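Local atomic coordinates of short-chain type dehydrogenase/reductase (Mycobacterium ulcerans, PDB entry 3SVT), a protein that probably acts as an NAD-dependent oxidoreductase of the short-chain dehydrogenase/reductase family. Residues B[148-153]-B[189-194]. Numbering follows the deposited sequence.
Sequences GISSIA and VNSIRP
Gly148 and Ile192 illustrate how parallel strands hold register: Ile192 N donates to Gly148 O (2.8 Å), while Gly148 N reaches Asn190 O at 2.9 Å. Ser150 N continues the pattern with a short bond to Ile192 O, 2.6 Å long. On the face of the sheet that carries Ile149 and Ile192, the two side chains lie side by side with their CD1 methyls 3.9 Å apart. CG2 of Ile149, anti to the backbone N, meets CG of the Pro194 ring at 3.8 Å, the two side chains crossing near a right angle. On the face of Ser191, its OG rests 3.3 Å from Ser150 CB. The aliphatic start of Arg193 passes Ser151 O, its CG 3.3 Å away.

Past the end of strand 144-149 the chain turns into a short, weakly bonded helix, while Ile152 N still reaches Pro194 O (3.0 Å), coming from above the carbonyl plane. A water spans Pro194 O and Ser151 OG; that hydroxyl, anti to its own backbone N (chi1 176°), also N-caps the helix by accepting from Ala153 N. Ser151 N is buried without a partner. In the second shell Asp172 of helix 163-182 hydrogen-bonds Ser191 OG through OD1 and Ser150 OG through OD2, which also salt-bridges Arg193 NE. Ser151, touching Tyr164, is probably the serine of the Ser-Tyr-Lys catalytic centre, with Ser150 its neighbour beside Lys168, at the C-terminal ends of the Rossmann-fold strands.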
ATOM      1  N   GLY B 148      13.116  -1.168 -13.554  1.00 22.58           N
ATOM      2  CA  GLY B 148      12.185  -2.123 -14.106  1.00 23.40           C
ATOM      3  C   GLY B 148      10.910  -1.460 -14.565  1.00 24.53           C
ATOM      4  O   GLY B 148      10.308  -0.652 -13.835  1.00 24.22           O
ATOM      5  N   ILE B 149      10.472  -1.803 -15.769  1.00 25.86           N
ATOM      6  CA  ILE B 149       9.191  -1.280 -16.266  1.00 27.26           C
ATOM      7  C   ILE B 149       8.050  -2.255 -15.983  1.00 27.50           C
ATOM      8  O   ILE B 149       7.980  -3.337 -16.560  1.00 27.53           O
ATOM      9  CB  ILE B 149       9.209  -0.967 -17.755  1.00 28.27           C
ATOM     10  CG1 ILE B 149      10.402  -0.066 -18.101  1.00 28.99           C
ATOM     11  CG2 ILE B 149       7.860  -0.323 -18.163  1.00 27.32           C
ATOM     12  CD1 ILE B 149      10.361   1.303 -17.471  1.00 30.51           C
ATOM     13  N   SER B 150       7.157  -1.844 -15.093  1.00 26.80           N
ATOM     14  CA  SER B 150       6.045  -2.668 -14.659  1.00 27.19           C
ATOM     15  C   SER B 150       4.773  -2.249 -15.415  1.00 27.26           C
ATOM     16  O   SER B 150       4.816  -2.106 -16.621  1.00 27.40           O
ATOM     17  CB  SER B 150       5.914  -2.555 -13.145  1.00 27.10           C
ATOM     18  OG  SER B 150       4.824  -3.301 -12.627  1.00 28.60           O
ATOM     19  N   SER B 151       3.652  -2.076 -14.717  1.00 27.43           N
ATOM     20  CA  SER B 151       2.397  -1.627 -15.325  1.00 26.83           C
ATOM     21  C   SER B 151       1.398  -1.223 -14.259  1.00 27.45           C
ATOM     22  O   SER B 151       1.422  -1.728 -13.135  1.00 26.82           O
ATOM     23  CB  SER B 151       1.744  -2.740 -16.144  1.00 27.48           C
ATOM     24  OG  SER B 151       0.477  -2.326 -16.655  1.00 25.55           O
ATOM     25  N   ILE B 152       0.486  -0.323 -14.624  1.00 27.51           N
ATOM     26  CA  ILE B 152      -0.659  -0.045 -13.768  1.00 27.73           C
ATOM     27  C   ILE B 152      -1.501  -1.315 -13.484  1.00 27.78           C
ATOM     28  O   ILE B 152      -2.230  -1.376 -12.493  1.00 28.35           O
ATOM     29  CB  ILE B 152      -1.553   1.031 -14.387  1.00 28.48           C
ATOM     30  CG1 ILE B 152      -2.646   1.457 -13.388  1.00 29.72           C
ATOM     31  CG2 ILE B 152      -2.138   0.522 -15.701  1.00 28.89           C
ATOM     32  CD1 ILE B 152      -3.209   2.842 -13.665  1.00 31.13           C
ATOM     33  N   ALA B 153      -1.417  -2.318 -14.352  1.00 27.11           N
ATOM     34  CA  ALA B 153      -2.054  -3.598 -14.100  1.00 27.15           C
ATOM     35  C   ALA B 153      -1.616  -4.211 -12.764  1.00 26.09           C
ATOM     36  O   ALA B 153      -2.387  -4.947 -12.159  1.00 27.09           O
ATOM     37  CB  ALA B 153      -1.823  -4.570 -15.269  1.00 26.69           C
ATOM     38  N   VAL B 189      17.568   0.140  -7.158  1.00 22.49           N
ATOM     39  CA  VAL B 189      16.619  -0.618  -7.964  1.00 22.75           C
ATOM     40  C   VAL B 189      15.230  -0.036  -7.739  1.00 22.28           C
ATOM     41  O   VAL B 189      14.790   0.108  -6.593  1.00 22.29           O
ATOM     42  CB  VAL B 189      16.620  -2.152  -7.633  1.00 22.37           C
ATOM     43  CG1 VAL B 189      15.743  -2.930  -8.656  1.00 21.97           C
ATOM     44  CG2 VAL B 189      18.043  -2.704  -7.582  1.00 22.23           C
ATOM     45  N   ASN B 190      14.557   0.312  -8.831  1.00 22.34           N
ATOM     46  CA  ASN B 190      13.244   0.939  -8.776  1.00 21.84           C
ATOM     47  C   ASN B 190      12.347   0.391  -9.883  1.00 22.60           C
ATOM     48  O   ASN B 190      12.838  -0.137 -10.891  1.00 23.65           O
ATOM     49  CB  ASN B 190      13.355   2.475  -8.925  1.00 22.13           C
ATOM     50  CG  ASN B 190      14.139   3.142  -7.803  1.00 21.15           C
ATOM     51  OD1 ASN B 190      13.640   3.275  -6.700  1.00 22.25           O
ATOM     52  ND2 ASN B 190      15.355   3.599  -8.099  1.00 19.63           N
ATOM     53  N   SER B 191      11.035   0.530  -9.698  1.00 22.23           N
ATOM     54  CA  SER B 191      10.046   0.146 -10.713  1.00 22.06           C
ATOM     55  C   SER B 191       9.244   1.372 -11.179  1.00 21.57           C
ATOM     56  O   SER B 191       8.890   2.242 -10.385  1.00 21.67           O
ATOM     57  CB  SER B 191       9.091  -0.919 -10.185  1.00 22.53           C
ATOM     58  OG  SER B 191       8.040  -1.130 -11.117  1.00 24.56           O
ATOM     59  N   ILE B 192       8.969   1.420 -12.480  1.00 21.61           N
ATOM     60  CA  ILE B 192       8.007   2.321 -13.056  1.00 21.00           C
ATOM     61  C   ILE B 192       6.764   1.543 -13.526  1.00 22.75           C
ATOM     62  O   ILE B 192       6.905   0.578 -14.279  1.00 22.88           O
ATOM     63  CB  ILE B 192       8.597   3.088 -14.266  1.00 21.37           C
ATOM     64  CG1 ILE B 192       9.868   3.860 -13.854  1.00 21.56           C
ATOM     65  CG2 ILE B 192       7.564   4.024 -14.867  1.00 20.40           C
ATOM     66  CD1 ILE B 192      10.652   4.370 -15.013  1.00 20.65           C
ATOM     67  N   ARG B 193       5.566   1.997 -13.135  1.00 21.73           N
ATOM     68  CA  ARG B 193       4.306   1.427 -13.638  1.00 23.98           C
ATOM     69  C   ARG B 193       3.590   2.416 -14.563  1.00 24.13           C
ATOM     70  O   ARG B 193       2.878   3.288 -14.067  1.00 24.85           O
ATOM     71  CB  ARG B 193       3.362   1.152 -12.468  1.00 23.55           C
ATOM     72  CG  ARG B 193       3.766  -0.009 -11.535  1.00 25.34           C
ATOM     73  CD  ARG B 193       2.814   0.077 -10.340  1.00 27.70           C
ATOM     74  NE  ARG B 193       2.863  -1.012  -9.396  1.00 32.26           N
ATOM     75  CZ  ARG B 193       2.488  -0.904  -8.112  1.00 34.25           C
ATOM     76  NH1 ARG B 193       2.098   0.256  -7.576  1.00 36.32           N
ATOM     77  NH2 ARG B 193       2.552  -1.959  -7.352  1.00 36.20           N
ATOM     78  N   PRO B 194       3.789   2.307 -15.883  1.00 23.69           N
ATOM     79  CA  PRO B 194       3.080   3.167 -16.810  1.00 23.67           C
ATOM     80  C   PRO B 194       1.597   2.846 -16.894  1.00 24.25           C
ATOM     81  O   PRO B 194       1.201   1.694 -16.714  1.00 24.43           O
ATOM     82  CB  PRO B 194       3.739   2.874 -18.164  1.00 24.29           C
ATOM     83  CG  PRO B 194       4.818   1.916 -17.930  1.00 24.36           C
ATOM     84  CD  PRO B 194       4.752   1.416 -16.551  1.00 24.39           C
TER
HETATM   85  O   HOH W   1       0.793  -0.440 -18.680  1.00 18.50           O